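Local coordinates for hypothetical nigD-like protein (Bacteroides caccae, PDB 3QWN) that is of unproven function but, as a NigD-like protein, is probably an immunity protein (antitoxin) that protects its bacterial host from a toxin, at residues E34-S39 / A68-Y73; E13-K18 / S57-L62; G122-V127 / G153-Y158; L116-N121 / R160-S165; T142-L147 / T182-Y187. All blocks are in the same frame, centred on the assembly; numbering follows the deposited sequence.

Interaction 1: E34-S39 / A68-Y73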
# COMPACT_ATOMS: atom_id res chain seq x y z
N GLU A 34 14.08 13.20 -2.21
CA GLU A 34 15.19 12.47 -2.79
C GLU A 34 15.72 11.45 -1.77
O GLU A 34 15.47 11.57 -0.58
CB GLU A 34 16.28 13.49 -3.19
CG GLU A 34 16.86 13.31 -4.59
CD GLU A 34 15.96 13.71 -5.75
OE1 GLU A 34 15.63 14.91 -5.87
OE2 GLU A 34 15.61 12.81 -6.55
N ALA A 35 16.44 10.44 -2.26
CA ALA A 35 17.06 9.37 -1.47
C ALA A 35 18.02 9.95 -0.45
O ALA A 35 18.73 10.92 -0.74
CB ALA A 35 17.82 8.40 -2.39
N LEU A 36 18.02 9.37 0.74
CA LEU A 36 18.87 9.79 1.83
C LEU A 36 19.68 8.63 2.35
O LEU A 36 19.15 7.53 2.48
CB LEU A 36 18.05 10.36 2.99
CG LEU A 36 17.31 11.66 2.78
CD1 LEU A 36 16.19 11.77 3.78
CD2 LEU A 36 18.24 12.85 2.90
N THR A 37 20.95 8.89 2.66
CA THR A 37 21.83 7.94 3.32
C THR A 37 21.31 7.83 4.76
O THR A 37 20.96 8.85 5.35
CB THR A 37 23.29 8.44 3.22
OG1 THR A 37 23.75 8.33 1.88
CG2 THR A 37 24.23 7.66 4.13
N VAL A 38 21.21 6.61 5.31
CA VAL A 38 20.76 6.38 6.69
C VAL A 38 22.00 6.51 7.58
O VAL A 38 22.81 5.58 7.60
CB VAL A 38 20.04 5.01 6.86
CG1 VAL A 38 19.79 4.68 8.33
CG2 VAL A 38 18.73 4.97 6.07
N SER A 39 22.12 7.62 8.33
CA SER A 39 23.25 7.84 9.24
C SER A 39 23.11 6.98 10.51
O SER A 39 24.11 6.63 11.12
CB SER A 39 23.37 9.32 9.61
OG SER A 39 22.18 9.90 10.15
N ALA A 68 21.69 16.27 4.03
CA ALA A 68 20.88 15.71 5.11
C ALA A 68 21.04 14.18 5.16
O ALA A 68 21.39 13.56 4.16
CB ALA A 68 19.42 16.06 4.91
N THR A 69 20.77 13.58 6.31
CA THR A 69 20.82 12.12 6.45
C THR A 69 19.56 11.71 7.15
O THR A 69 18.88 12.56 7.69
CB THR A 69 22.09 11.62 7.17
OG1 THR A 69 22.15 12.16 8.48
CG2 THR A 69 23.37 11.95 6.42
N ALA A 70 19.23 10.44 7.13
CA ALA A 70 18.04 9.93 7.79
C ALA A 70 18.43 9.12 9.01
O ALA A 70 19.36 8.33 8.93
CB ALA A 70 17.23 9.05 6.83
N VAL A 71 17.69 9.30 10.11
CA VAL A 71 17.76 8.54 11.37
C VAL A 71 16.42 7.78 11.47
O VAL A 71 15.36 8.43 11.46
CB VAL A 71 18.05 9.42 12.60
CG1 VAL A 71 18.05 8.57 13.88
CG2 VAL A 71 19.39 10.10 12.43
N ILE A 72 16.48 6.44 11.50
CA ILE A 72 15.28 5.60 11.56
C ILE A 72 14.97 5.25 13.00
O ILE A 72 15.81 4.72 13.71
CB ILE A 72 15.42 4.32 10.66
CG1 ILE A 72 15.64 4.71 9.18
CG2 ILE A 72 14.21 3.36 10.82
CD1 ILE A 72 16.18 3.57 8.32
N TYR A 73 13.73 5.51 13.41
CA TYR A 73 13.27 5.22 14.77
C TYR A 73 12.39 3.98 14.79
O TYR A 73 12.41 3.25 15.77
CB TYR A 73 12.54 6.44 15.38
CG TYR A 73 13.50 7.60 15.60
CD1 TYR A 73 14.38 7.61 16.68
CD2 TYR A 73 13.57 8.65 14.69
CE1 TYR A 73 15.33 8.62 16.84
CE2 TYR A 73 14.49 9.68 14.85
CZ TYR A 73 15.37 9.66 15.92
OH TYR A 73 16.27 10.70 16.08
O HOH W 1 22.33 11.62 2.39
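Two backbone hydrogen bonds hold segment 34-39 beside strand 68-73: Ala70 N gives a nearly straight bond (168°) to Thr37 O at 2.9 Å, and Ser39 N reaches Ala70 O, also at 2.9 Å but more bent (131°). Both donors lie in the plane of the carbonyl they meet. Next to them the hydroxyls of Ser39 and Thr69 share a hydrogen bond, OG to OG1 at 2.8 Å, each oxygen held between its own backbone N and carbonyl carbon. A water joins Thr37 N to Ala68 O. Val38 and Ala70 form a parallel bridge, the one parallel pairing in the five-stranded sheet of the OB domain; strand 25-30 flanks the other edge of strand 36-41. On the face carrying Val38 and Ala70, the side chains of Val38 and Ile72 cross at about a right angle, Val38 CG2 lying 3.7 Å from Ile72 CD1. Leu36 lays CB against Ala70 CB at 4.1 Å, while its CD2 reaches Ala68 CB at 4.0 Å.

Interaction 2: E13-K18 / S57-L62; sequences EFVTVK and SNYETL
Tyr59 swings its ring across the end of Glu13, the two side chains crossing at about a right angle. Its CG stands between the backbone N and the carbonyl carbon (chi1 75°), which brings the far end of the ring toward strand 13-18. There Tyr59 OH donates to Glu13 OE1 at 3.1 Å. The carboxylate oxygen sits at the ring edge, near the ring plane, but the two planes are 54° apart and the hydroxyl meets OE1 from above the carboxylate plane. The carboxylate carbon packs on the same corner of the ring, Glu13 CD 3.7 Å from Tyr59 CE1.

Val15 divides its two methyls between the partners: CG1 comes tip to tip with Tyr59 CE1 at 3.7 Å, and CG2 touches Ser57 CB, also at 3.7 Å. The hydroxyl of Ser57 turns instead to Ser74 O on strand 68-77. Behind the side chains, Glu13 and Ser57 form an antiparallel hydrogen-bonded pair. Glu13 N meets Ser57 O at 2.9 Å from above the carbonyl plane, whereas Ser57 N reaches Glu13 O at 2.9 Å within it. Segments 13-18 and 57-62 leave this pair at 81° to each other, while strand 13-19 goes on pairing with strand 52-63 through Val15 with Val55 and Val17 with Arg53. This antiparallel pairing joins the two ends of the five-stranded sheet, consistent with the barrel of an OB fold.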
# COMPACT_ATOMS: atom_id res chain seq x y z
N GLU A 13 5.35 6.90 7.93
CA GLU A 13 5.34 7.30 6.52
C GLU A 13 5.62 6.10 5.60
O GLU A 13 6.33 5.19 6.00
CB GLU A 13 6.44 8.32 6.28
CG GLU A 13 6.11 9.78 6.55
CD GLU A 13 7.25 10.72 6.20
OE1 GLU A 13 7.74 10.71 5.04
OE2 GLU A 13 7.69 11.43 7.13
N PHE A 14 5.09 6.14 4.37
CA PHE A 14 5.36 5.18 3.29
C PHE A 14 6.69 5.57 2.72
O PHE A 14 6.85 6.70 2.25
CB PHE A 14 4.24 5.26 2.19
CG PHE A 14 2.89 4.66 2.56
CD1 PHE A 14 2.05 5.31 3.46
CD2 PHE A 14 2.48 3.45 2.01
CE1 PHE A 14 0.83 4.72 3.84
CE2 PHE A 14 1.24 2.89 2.37
CZ PHE A 14 0.42 3.54 3.26
N VAL A 15 7.67 4.67 2.78
CA VAL A 15 9.03 4.90 2.26
C VAL A 15 9.52 3.62 1.61
O VAL A 15 8.89 2.54 1.70
CB VAL A 15 10.04 5.38 3.37
CG1 VAL A 15 9.63 6.71 4.02
CG2 VAL A 15 10.29 4.30 4.44
N THR A 16 10.68 3.74 0.96
CA THR A 16 11.45 2.63 0.42
C THR A 16 12.78 2.60 1.19
O THR A 16 13.35 3.65 1.46
CB THR A 16 11.61 2.73 -1.10
OG1 THR A 16 10.32 2.80 -1.70
CG2 THR A 16 12.34 1.53 -1.68
N VAL A 17 13.21 1.43 1.62
CA VAL A 17 14.52 1.30 2.28
C VAL A 17 15.37 0.35 1.45
O VAL A 17 14.83 -0.55 0.81
CB VAL A 17 14.47 0.87 3.77
CG1 VAL A 17 13.84 1.94 4.63
CG2 VAL A 17 13.76 -0.48 3.96
N LYS A 18 16.69 0.55 1.45
CA LYS A 18 17.67 -0.31 0.80
C LYS A 18 18.67 -0.74 1.83
O LYS A 18 19.03 0.04 2.74
CB LYS A 18 18.39 0.35 -0.39
CG LYS A 18 17.48 1.13 -1.34
CD LYS A 18 18.10 1.38 -2.70
CE LYS A 18 17.02 1.94 -3.61
NZ LYS A 18 17.51 2.42 -4.93
N SER A 57 7.63 3.68 8.15
CA SER A 57 8.74 4.08 9.00
C SER A 57 8.49 5.38 9.71
O SER A 57 7.92 6.32 9.14
CB SER A 57 10.01 4.22 8.16
OG SER A 57 11.17 4.54 8.90
N ASN A 58 9.01 5.44 10.92
CA ASN A 58 9.17 6.65 11.70
C ASN A 58 10.65 6.99 11.59
O ASN A 58 11.52 6.22 12.01
CB ASN A 58 8.70 6.53 13.15
CG ASN A 58 8.83 7.83 13.91
OD1 ASN A 58 9.79 8.05 14.62
ND2 ASN A 58 7.94 8.76 13.69
N TYR A 59 10.94 8.13 10.98
CA TYR A 59 12.32 8.55 10.78
C TYR A 59 12.36 10.06 10.81
O TYR A 59 11.34 10.72 10.59
CB TYR A 59 12.85 8.01 9.40
CG TYR A 59 12.31 8.77 8.21
CD1 TYR A 59 11.05 8.49 7.69
CD2 TYR A 59 13.04 9.80 7.63
CE1 TYR A 59 10.55 9.19 6.59
CE2 TYR A 59 12.54 10.52 6.54
CZ TYR A 59 11.30 10.21 6.01
OH TYR A 59 10.80 10.92 4.94
N GLU A 60 13.57 10.61 10.96
CA GLU A 60 13.71 12.05 10.83
C GLU A 60 14.90 12.36 9.95
O GLU A 60 15.84 11.58 9.84
CB GLU A 60 13.77 12.76 12.20
CG GLU A 60 15.10 12.79 12.92
CD GLU A 60 15.05 13.68 14.14
OE1 GLU A 60 14.23 14.63 14.16
OE2 GLU A 60 15.85 13.44 15.07
N THR A 61 14.84 13.51 9.30
CA THR A 61 15.87 14.05 8.42
C THR A 61 16.71 15.05 9.23
O THR A 61 16.13 15.97 9.83
CB THR A 61 15.16 14.68 7.23
OG1 THR A 61 14.60 13.61 6.46
CG2 THR A 61 16.06 15.55 6.37
N LEU A 62 18.06 14.89 9.25
CA LEU A 62 18.94 15.85 9.93
C LEU A 62 19.81 16.53 8.90
O LEU A 62 20.50 15.84 8.14
CB LEU A 62 19.83 15.20 11.01
CG LEU A 62 19.29 14.13 11.92
CD1 LEU A 62 20.43 13.36 12.47
CD2 LEU A 62 18.50 14.70 13.03
O HOH W 2 10.03 12.63 9.01
O HOH W 3 8.05 10.06 10.06

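Interaction 3: G122-V127 / G153-Y158; sequences GGKQHV and GDEEYY
Neither 122-127 nor 153-158 is a regular strand over most of its length, and they draw closest at Lys124 and Asp154, whose CA atoms are 5.7 Å apart. Both are connecting loops at one end of the C-terminal beta-sandwich domain, and the second runs into a classic beta bulge in which Tyr157 and Tyr158 both face Val120.

The buried carboxylate of Asp154 ties the loops together. With CG anti to the backbone N (chi1 -160°), it turns its two oxygens to different partners. OD1 accepts from Gly122 N at 3.0 Å through its syn lone pair. OD2 receives His126 NE2 at 2.7 Å through the anti lone pair, in a straight bond (170°) that lies in the imidazole plane; ring and carboxylate planes are 65° apart. Asn121 N and a water also bonded to Lys124 O give to OD2 as well, so that oxygen is gripped from three directions. This His-carboxylate bond would be expected to favour a protonated NE2 and may raise the basicity of the ring, whose ND1 is bonded to His149 NE2.

Lys124 crosses the aspartate obliquely, its CB 3.8 Å from Asp154 CB. Its chain bends at chi2 and carries the ammonium toward Glu155, whose OE1 is hydrogen-bonded to Asn121 ND2, but Lys124 NZ stops 4.3 Å from Glu155 OE2, beyond salt-bridge range.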
# COMPACT_ATOMS: atom_id res chain seq x y z
N GLY A 122 -7.08 -10.70 17.66
CA GLY A 122 -5.76 -11.31 17.63
C GLY A 122 -5.76 -12.77 17.24
O GLY A 122 -6.80 -13.44 17.24
N GLY A 123 -4.56 -13.25 16.91
CA GLY A 123 -4.30 -14.64 16.57
C GLY A 123 -4.72 -15.09 15.19
O GLY A 123 -4.52 -16.26 14.84
N LYS A 124 -5.33 -14.18 14.41
CA LYS A 124 -5.80 -14.43 13.05
C LYS A 124 -5.16 -13.46 12.10
O LYS A 124 -5.04 -12.26 12.42
CB LYS A 124 -7.33 -14.34 12.96
CG LYS A 124 -7.97 -15.66 13.33
CD LYS A 124 -8.61 -15.62 14.69
CE LYS A 124 -9.34 -16.89 14.99
NZ LYS A 124 -10.18 -16.75 16.20
N GLN A 125 -4.67 -13.99 10.97
CA GLN A 125 -3.99 -13.21 9.94
C GLN A 125 -5.02 -12.57 9.04
O GLN A 125 -5.95 -13.22 8.58
CB GLN A 125 -3.01 -14.10 9.14
CG GLN A 125 -2.08 -13.38 8.15
CD GLN A 125 -1.20 -12.30 8.74
OE1 GLN A 125 -0.56 -12.45 9.78
NE2 GLN A 125 -1.13 -11.17 8.06
N HIS A 126 -4.89 -11.25 8.84
CA HIS A 126 -5.74 -10.47 7.97
C HIS A 126 -5.04 -10.48 6.63
O HIS A 126 -3.88 -10.07 6.52
CB HIS A 126 -5.99 -9.07 8.54
CG HIS A 126 -6.92 -9.07 9.72
ND1 HIS A 126 -8.24 -8.66 9.60
CD2 HIS A 126 -6.70 -9.46 11.00
CE1 HIS A 126 -8.76 -8.79 10.81
NE2 HIS A 126 -7.88 -9.27 11.68
N VAL A 127 -5.69 -11.09 5.64
CA VAL A 127 -5.12 -11.25 4.30
C VAL A 127 -5.78 -10.24 3.36
O VAL A 127 -7.00 -10.18 3.26
CB VAL A 127 -5.23 -12.72 3.78
CG1 VAL A 127 -4.53 -12.87 2.43
CG2 VAL A 127 -4.66 -13.71 4.79
N GLY A 153 -12.08 -14.91 10.44
CA GLY A 153 -12.95 -15.01 11.61
C GLY A 153 -12.55 -14.19 12.82
O GLY A 153 -13.16 -14.32 13.88
N ASP A 154 -11.53 -13.32 12.67
CA ASP A 154 -11.07 -12.44 13.75
C ASP A 154 -12.22 -11.53 14.21
O ASP A 154 -12.94 -11.00 13.36
CB ASP A 154 -9.86 -11.59 13.30
CG ASP A 154 -9.04 -11.03 14.44
OD1 ASP A 154 -9.09 -11.59 15.55
OD2 ASP A 154 -8.30 -10.06 14.20
N GLU A 155 -12.41 -11.41 15.53
CA GLU A 155 -13.48 -10.59 16.12
C GLU A 155 -13.20 -9.10 15.85
O GLU A 155 -12.06 -8.71 15.68
CB GLU A 155 -13.62 -10.86 17.63
CG GLU A 155 -14.02 -12.29 17.99
CD GLU A 155 -12.93 -13.35 18.01
OE1 GLU A 155 -11.74 -12.99 17.87
OE2 GLU A 155 -13.27 -14.54 18.16
N GLU A 156 -14.25 -8.29 15.78
CA GLU A 156 -14.14 -6.86 15.50
C GLU A 156 -14.17 -6.08 16.81
O GLU A 156 -15.18 -5.47 17.15
CB GLU A 156 -15.27 -6.44 14.54
CG GLU A 156 -15.16 -7.13 13.20
CD GLU A 156 -16.24 -6.87 12.19
OE1 GLU A 156 -17.34 -6.44 12.59
OE2 GLU A 156 -16.01 -7.14 10.99
N TYR A 157 -13.04 -6.13 17.55
CA TYR A 157 -12.95 -5.53 18.88
C TYR A 157 -12.18 -4.20 18.94
O TYR A 157 -12.64 -3.27 19.61
CB TYR A 157 -12.29 -6.50 19.87
CG TYR A 157 -13.04 -7.76 20.24
CD1 TYR A 157 -14.38 -7.93 19.91
CD2 TYR A 157 -12.42 -8.77 20.97
CE1 TYR A 157 -15.10 -9.06 20.31
CE2 TYR A 157 -13.11 -9.92 21.37
CZ TYR A 157 -14.45 -10.07 21.03
OH TYR A 157 -15.09 -11.22 21.44
N TYR A 158 -10.97 -4.16 18.37
CA TYR A 158 -10.06 -3.00 18.51
C TYR A 158 -9.65 -2.42 17.17
O TYR A 158 -9.40 -3.15 16.23
CB TYR A 158 -8.76 -3.41 19.28
CG TYR A 158 -8.99 -4.37 20.42
CD1 TYR A 158 -9.73 -3.98 21.55
CD2 TYR A 158 -8.48 -5.66 20.39
CE1 TYR A 158 -9.95 -4.87 22.60
CE2 TYR A 158 -8.71 -6.55 21.43
CZ TYR A 158 -9.43 -6.15 22.54
OH TYR A 158 -9.68 -7.03 23.57
O HOH W 4 -5.24 -10.56 14.63

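Interaction 4: L116-N121 / R160-S165; sequences LNLKVN and RRAYLS
Leu116, Leu118, Arg160 and Ala162 project from one face of an antiparallel strand pair, and Asn117 and Arg161 from the other. The pair belongs to the three-stranded antiparallel sheet 101-108, 111-120, 158-167 of the C-terminal beta-sandwich domain. On the leucine face the small Ala162 is met by Leu118, whose CD1 lies 3.7 Å from Ala162 CB. Leu116 and Leu164 cross obliquely and touch through their ends, CD1 to CD1 at 3.8 Å. Phe128, from strand 127-133, covers these four apolar residues from the facing sheet.

Four backbone hydrogen bonds set the register, two in each of the pairs Leu116–Ala162 and Leu118–Arg160. The straightest runs from Leu116 N to Ala162 O at 2.8 Å (178°), whereas Ala162 N approaches Leu116 O from above its carbonyl plane. Between the two pairs, Arg161 CA makes a CA-H...O contact with Leu116 O at 3.1 Å. On the opposite face Asn117 has CG anti to the backbone N (chi1 -170°), and its ND2 is bonded to Asn159 OD1.

Arg160 also starts with CG anti to the backbone N, but bends at chi2 (-134°) and chi3, turning the guanidinium back across Val120 at about a right angle. Val120 CG2 lies 3.8 Å from Arg160 NE, and Val120 CG1 stands over the centre of the guanidinium face, 3.9 Å from CZ.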
# COMPACT_ATOMS: atom_id res chain seq x y z
N LEU A 116 -5.83 1.91 5.93
CA LEU A 116 -7.13 1.35 6.27
C LEU A 116 -7.32 1.31 7.76
O LEU A 116 -6.34 1.24 8.51
CB LEU A 116 -7.28 -0.08 5.71
CG LEU A 116 -7.01 -0.30 4.22
CD1 LEU A 116 -7.13 -1.78 3.88
CD2 LEU A 116 -7.96 0.53 3.33
N ASN A 117 -8.57 1.36 8.21
CA ASN A 117 -8.89 1.13 9.60
C ASN A 117 -9.70 -0.14 9.66
O ASN A 117 -10.68 -0.32 8.92
CB ASN A 117 -9.60 2.30 10.32
CG ASN A 117 -9.66 2.04 11.81
OD1 ASN A 117 -8.63 2.09 12.52
ND2 ASN A 117 -10.83 1.60 12.28
N LEU A 118 -9.25 -1.04 10.52
CA LEU A 118 -9.79 -2.37 10.79
C LEU A 118 -10.22 -2.48 12.22
O LEU A 118 -9.63 -1.83 13.09
CB LEU A 118 -8.64 -3.39 10.57
CG LEU A 118 -8.42 -3.98 9.21
CD1 LEU A 118 -7.85 -2.95 8.25
CD2 LEU A 118 -7.44 -5.10 9.32
N LYS A 119 -11.14 -3.37 12.48
CA LYS A 119 -11.54 -3.76 13.82
C LYS A 119 -11.07 -5.21 13.91
O LYS A 119 -11.48 -6.06 13.12
CB LYS A 119 -13.05 -3.54 14.09
CG LYS A 119 -13.41 -2.10 14.49
CD LYS A 119 -13.51 -1.90 16.02
CE LYS A 119 -14.31 -0.69 16.44
NZ LYS A 119 -14.36 -0.56 17.92
N VAL A 120 -10.07 -5.43 14.79
CA VAL A 120 -9.39 -6.72 14.97
C VAL A 120 -9.50 -7.21 16.43
O VAL A 120 -10.12 -6.56 17.29
CB VAL A 120 -7.89 -6.60 14.56
CG1 VAL A 120 -7.73 -6.10 13.13
CG2 VAL A 120 -7.10 -5.72 15.55
N ASN A 121 -8.91 -8.38 16.69
CA ASN A 121 -8.73 -8.93 18.02
C ASN A 121 -7.29 -9.45 18.06
O ASN A 121 -6.38 -8.67 18.35
CB ASN A 121 -9.77 -9.97 18.37
CG ASN A 121 -9.59 -10.57 19.75
OD1 ASN A 121 -8.85 -10.06 20.61
ND2 ASN A 121 -10.24 -11.70 19.99
N ARG A 160 -7.31 -0.89 14.44
CA ARG A 160 -5.94 -1.10 14.00
C ARG A 160 -5.84 -0.64 12.57
O ARG A 160 -6.72 -0.90 11.76
CB ARG A 160 -5.54 -2.59 14.13
CG ARG A 160 -4.02 -2.87 14.15
CD ARG A 160 -3.64 -4.03 13.22
NE ARG A 160 -3.74 -5.34 13.87
CZ ARG A 160 -3.85 -6.52 13.23
NH1 ARG A 160 -3.88 -6.56 11.89
NH2 ARG A 160 -3.94 -7.65 13.92
N ARG A 161 -4.77 0.05 12.26
CA ARG A 161 -4.49 0.50 10.90
C ARG A 161 -3.74 -0.55 10.14
O ARG A 161 -2.94 -1.30 10.72
CB ARG A 161 -3.66 1.78 10.90
CG ARG A 161 -4.49 3.01 11.23
CD ARG A 161 -3.69 4.27 11.04
NE ARG A 161 -4.56 5.44 11.23
CZ ARG A 161 -4.22 6.67 10.89
NH1 ARG A 161 -3.04 6.92 10.35
NH2 ARG A 161 -5.08 7.67 11.08
N ALA A 162 -4.01 -0.61 8.84
CA ALA A 162 -3.33 -1.47 7.88
C ALA A 162 -2.84 -0.58 6.76
O ALA A 162 -3.46 0.43 6.45
CB ALA A 162 -4.23 -2.57 7.38
N TYR A 163 -1.69 -0.93 6.20
CA TYR A 163 -1.06 -0.13 5.17
C TYR A 163 -0.86 -0.96 3.92
O TYR A 163 -0.24 -2.01 3.98
CB TYR A 163 0.29 0.41 5.71
CG TYR A 163 0.13 1.17 7.00
CD1 TYR A 163 -0.24 2.51 7.01
CD2 TYR A 163 0.32 0.54 8.24
CE1 TYR A 163 -0.39 3.22 8.21
CE2 TYR A 163 0.16 1.24 9.44
CZ TYR A 163 -0.16 2.58 9.43
OH TYR A 163 -0.28 3.25 10.62
N LEU A 164 -1.38 -0.48 2.78
CA LEU A 164 -1.25 -1.13 1.48
C LEU A 164 -0.58 -0.20 0.45
O LEU A 164 -0.87 0.98 0.41
CB LEU A 164 -2.65 -1.54 0.96
CG LEU A 164 -3.20 -2.91 1.39
CD1 LEU A 164 -3.62 -2.92 2.87
CD2 LEU A 164 -4.37 -3.27 0.55
N SER A 165 0.28 -0.76 -0.39
CA SER A 165 0.92 -0.05 -1.49
C SER A 165 0.74 -0.96 -2.68
O SER A 165 1.41 -1.99 -2.76
CB SER A 165 2.39 0.24 -1.20
OG SER A 165 2.60 1.56 -0.74

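Interaction 5: T142-L147 / T182-Y187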
# COMPACT_ATOMS: atom_id res chain seq x y z
N THR A 142 -9.52 2.23 -18.09
CA THR A 142 -10.00 2.06 -16.72
C THR A 142 -9.55 0.71 -16.16
O THR A 142 -9.75 -0.33 -16.79
CB THR A 142 -11.52 2.22 -16.65
OG1 THR A 142 -11.88 3.51 -17.16
CG2 THR A 142 -12.07 2.04 -15.24
N VAL A 143 -8.93 0.76 -14.96
CA VAL A 143 -8.52 -0.41 -14.18
C VAL A 143 -9.46 -0.48 -12.97
O VAL A 143 -9.43 0.42 -12.11
CB VAL A 143 -7.03 -0.36 -13.74
CG1 VAL A 143 -6.68 -1.54 -12.85
CG2 VAL A 143 -6.09 -0.27 -14.94
N ASN A 144 -10.30 -1.52 -12.92
CA ASN A 144 -11.21 -1.71 -11.80
C ASN A 144 -10.54 -2.56 -10.74
O ASN A 144 -10.01 -3.62 -11.05
CB ASN A 144 -12.53 -2.30 -12.24
CG ASN A 144 -13.37 -1.33 -13.01
OD1 ASN A 144 -13.85 -0.33 -12.49
ND2 ASN A 144 -13.55 -1.58 -14.30
N MSE A 145 -10.50 -2.05 -9.50
CA MSE A 145 -9.88 -2.73 -8.36
C MSE A 145 -10.87 -2.91 -7.24
O MSE A 145 -11.56 -1.97 -6.87
CB MSE A 145 -8.67 -1.95 -7.86
CG MSE A 145 -7.54 -1.88 -8.85
SE MSE A 145 -5.98 -1.17 -8.00
CE MSE A 145 -4.84 -1.04 -9.57
N LEU A 146 -10.96 -4.11 -6.72
CA LEU A 146 -11.81 -4.43 -5.58
C LEU A 146 -10.93 -4.96 -4.49
O LEU A 146 -10.14 -5.87 -4.74
CB LEU A 146 -12.92 -5.43 -5.94
CG LEU A 146 -13.79 -5.98 -4.79
CD1 LEU A 146 -14.56 -4.85 -4.03
CD2 LEU A 146 -14.77 -7.01 -5.32
N LEU A 147 -11.05 -4.39 -3.28
CA LEU A 147 -10.27 -4.86 -2.16
C LEU A 147 -10.74 -6.25 -1.71
O LEU A 147 -11.94 -6.47 -1.48
CB LEU A 147 -10.31 -3.87 -0.96
CG LEU A 147 -9.43 -4.25 0.23
CD1 LEU A 147 -7.96 -4.04 -0.06
CD2 LEU A 147 -9.86 -3.54 1.46
N THR A 182 -7.04 5.14 -15.54
CA THR A 182 -7.97 5.55 -14.48
C THR A 182 -8.20 4.37 -13.54
O THR A 182 -8.76 3.35 -13.94
CB THR A 182 -9.29 6.09 -15.07
OG1 THR A 182 -9.01 7.17 -15.96
CG2 THR A 182 -10.26 6.57 -13.99
N ILE A 183 -7.73 4.48 -12.30
CA ILE A 183 -7.93 3.41 -11.33
C ILE A 183 -9.21 3.71 -10.56
O ILE A 183 -9.34 4.79 -9.98
CB ILE A 183 -6.71 3.20 -10.39
CG1 ILE A 183 -5.45 2.81 -11.21
CG2 ILE A 183 -7.02 2.16 -9.28
CD1 ILE A 183 -4.24 3.46 -10.73
N LYS A 184 -10.16 2.77 -10.59
CA LYS A 184 -11.43 2.87 -9.88
C LYS A 184 -11.43 1.79 -8.79
O LYS A 184 -11.53 0.60 -9.08
CB LYS A 184 -12.61 2.75 -10.83
CG LYS A 184 -12.73 3.94 -11.77
CD LYS A 184 -13.98 3.86 -12.59
CE LYS A 184 -14.05 4.96 -13.62
NZ LYS A 184 -15.37 4.97 -14.27
N PHE A 185 -11.23 2.22 -7.54
CA PHE A 185 -11.10 1.35 -6.38
C PHE A 185 -12.41 1.22 -5.60
O PHE A 185 -13.00 2.22 -5.20
CB PHE A 185 -9.96 1.84 -5.46
CG PHE A 185 -9.80 1.06 -4.18
CD1 PHE A 185 -9.19 -0.19 -4.18
CD2 PHE A 185 -10.25 1.57 -2.97
CE1 PHE A 185 -9.04 -0.91 -3.00
CE2 PHE A 185 -10.09 0.85 -1.78
CZ PHE A 185 -9.48 -0.39 -1.80
N LYS A 186 -12.84 -0.03 -5.37
CA LYS A 186 -14.02 -0.42 -4.59
C LYS A 186 -13.59 -1.23 -3.37
O LYS A 186 -12.54 -1.89 -3.40
CB LYS A 186 -15.00 -1.22 -5.44
CG LYS A 186 -15.92 -0.37 -6.31
CD LYS A 186 -16.86 -1.23 -7.14
CE LYS A 186 -17.46 -0.48 -8.30
NZ LYS A 186 -18.54 -1.25 -8.97
N TYR A 187 -14.39 -1.19 -2.31
CA TYR A 187 -14.09 -1.92 -1.07
C TYR A 187 -15.37 -2.06 -0.25
O TYR A 187 -16.24 -1.18 -0.34
CB TYR A 187 -12.98 -1.21 -0.23
CG TYR A 187 -13.41 0.13 0.36
CD1 TYR A 187 -13.58 1.26 -0.44
CD2 TYR A 187 -13.68 0.25 1.73
CE1 TYR A 187 -14.01 2.47 0.10
CE2 TYR A 187 -14.12 1.45 2.27
CZ TYR A 187 -14.27 2.57 1.47
OH TYR A 187 -14.64 3.77 2.04
O HOH W 5 -15.01 4.41 -16.84
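Met145, present as selenomethionine, has CG anti to its carbonyl carbon (chi1 -65°) and runs extended from there, while Ile183 keeps CG2 anti to the backbone N; the two side chains cross obliquely, with Met145 SE 3.7 Å from Ile183 CG2. Phe185 also holds CG anti to its N (chi1 176°), which lays the ring along the neighbouring strand until CZ lies 3.7 Å from Leu147 CB. Leu147 CB touches Tyr187 CB, at 3.8 Å.

The backbones are two parallel strands of the mixed sheet of the C-terminal beta-sandwich domain. Met145, Ile183, Phe185 and Leu147 meet Leu112, Met114 and Leu116 of strand 111-120 in the facing sheet, while Tyr187 packs on Val102. Five hydrogen bonds alternate between the strands. Met145 takes part in two: its N gives to Lys184 O at 2.9 Å from above the carbonyl plane, and its O accepts from Lys186 N at 2.8 Å nearly along the C=O axis. Carbonyl oxygens of both strands also receive CA-H...O contacts.

On the other face, Lys184 lies extended beside Asn144, both pointing the same way, with Asn144 OD1 3.7 Å from Lys184 CB; Asn144 ND2 turns to Glu136. The aliphatic part of Lys184 crosses Thr142 obliquely, CD against CG2 at 3.7 Å. A water bridges Lys184 NZ and Thr142 OG1, the latter also bonded to Asn140.

Overall arrangement
Interactions 1 and 2 share the N-terminal sheet, their centres about 7 Å apart: strands 52-63 and 68-77 are neighbours, joined for example by Glu60 N to Val71 O at 2.9 Å. The other three belong to the C-terminal domain. Interaction 3 continues interaction 4 at the loop end, where Tyr158 N meets Val120 O at 2.8 Å. Interaction 5 lies in the facing sheet and meets interaction 4 in the core, through Leu164 CD2 and Leu147 CD1, 3.7 Å apart. Between domains, Phe14 of interaction 2 packs on residues 163-165 of interaction 4, whereas interactions 1 and 5 have centres about 34 Å apart.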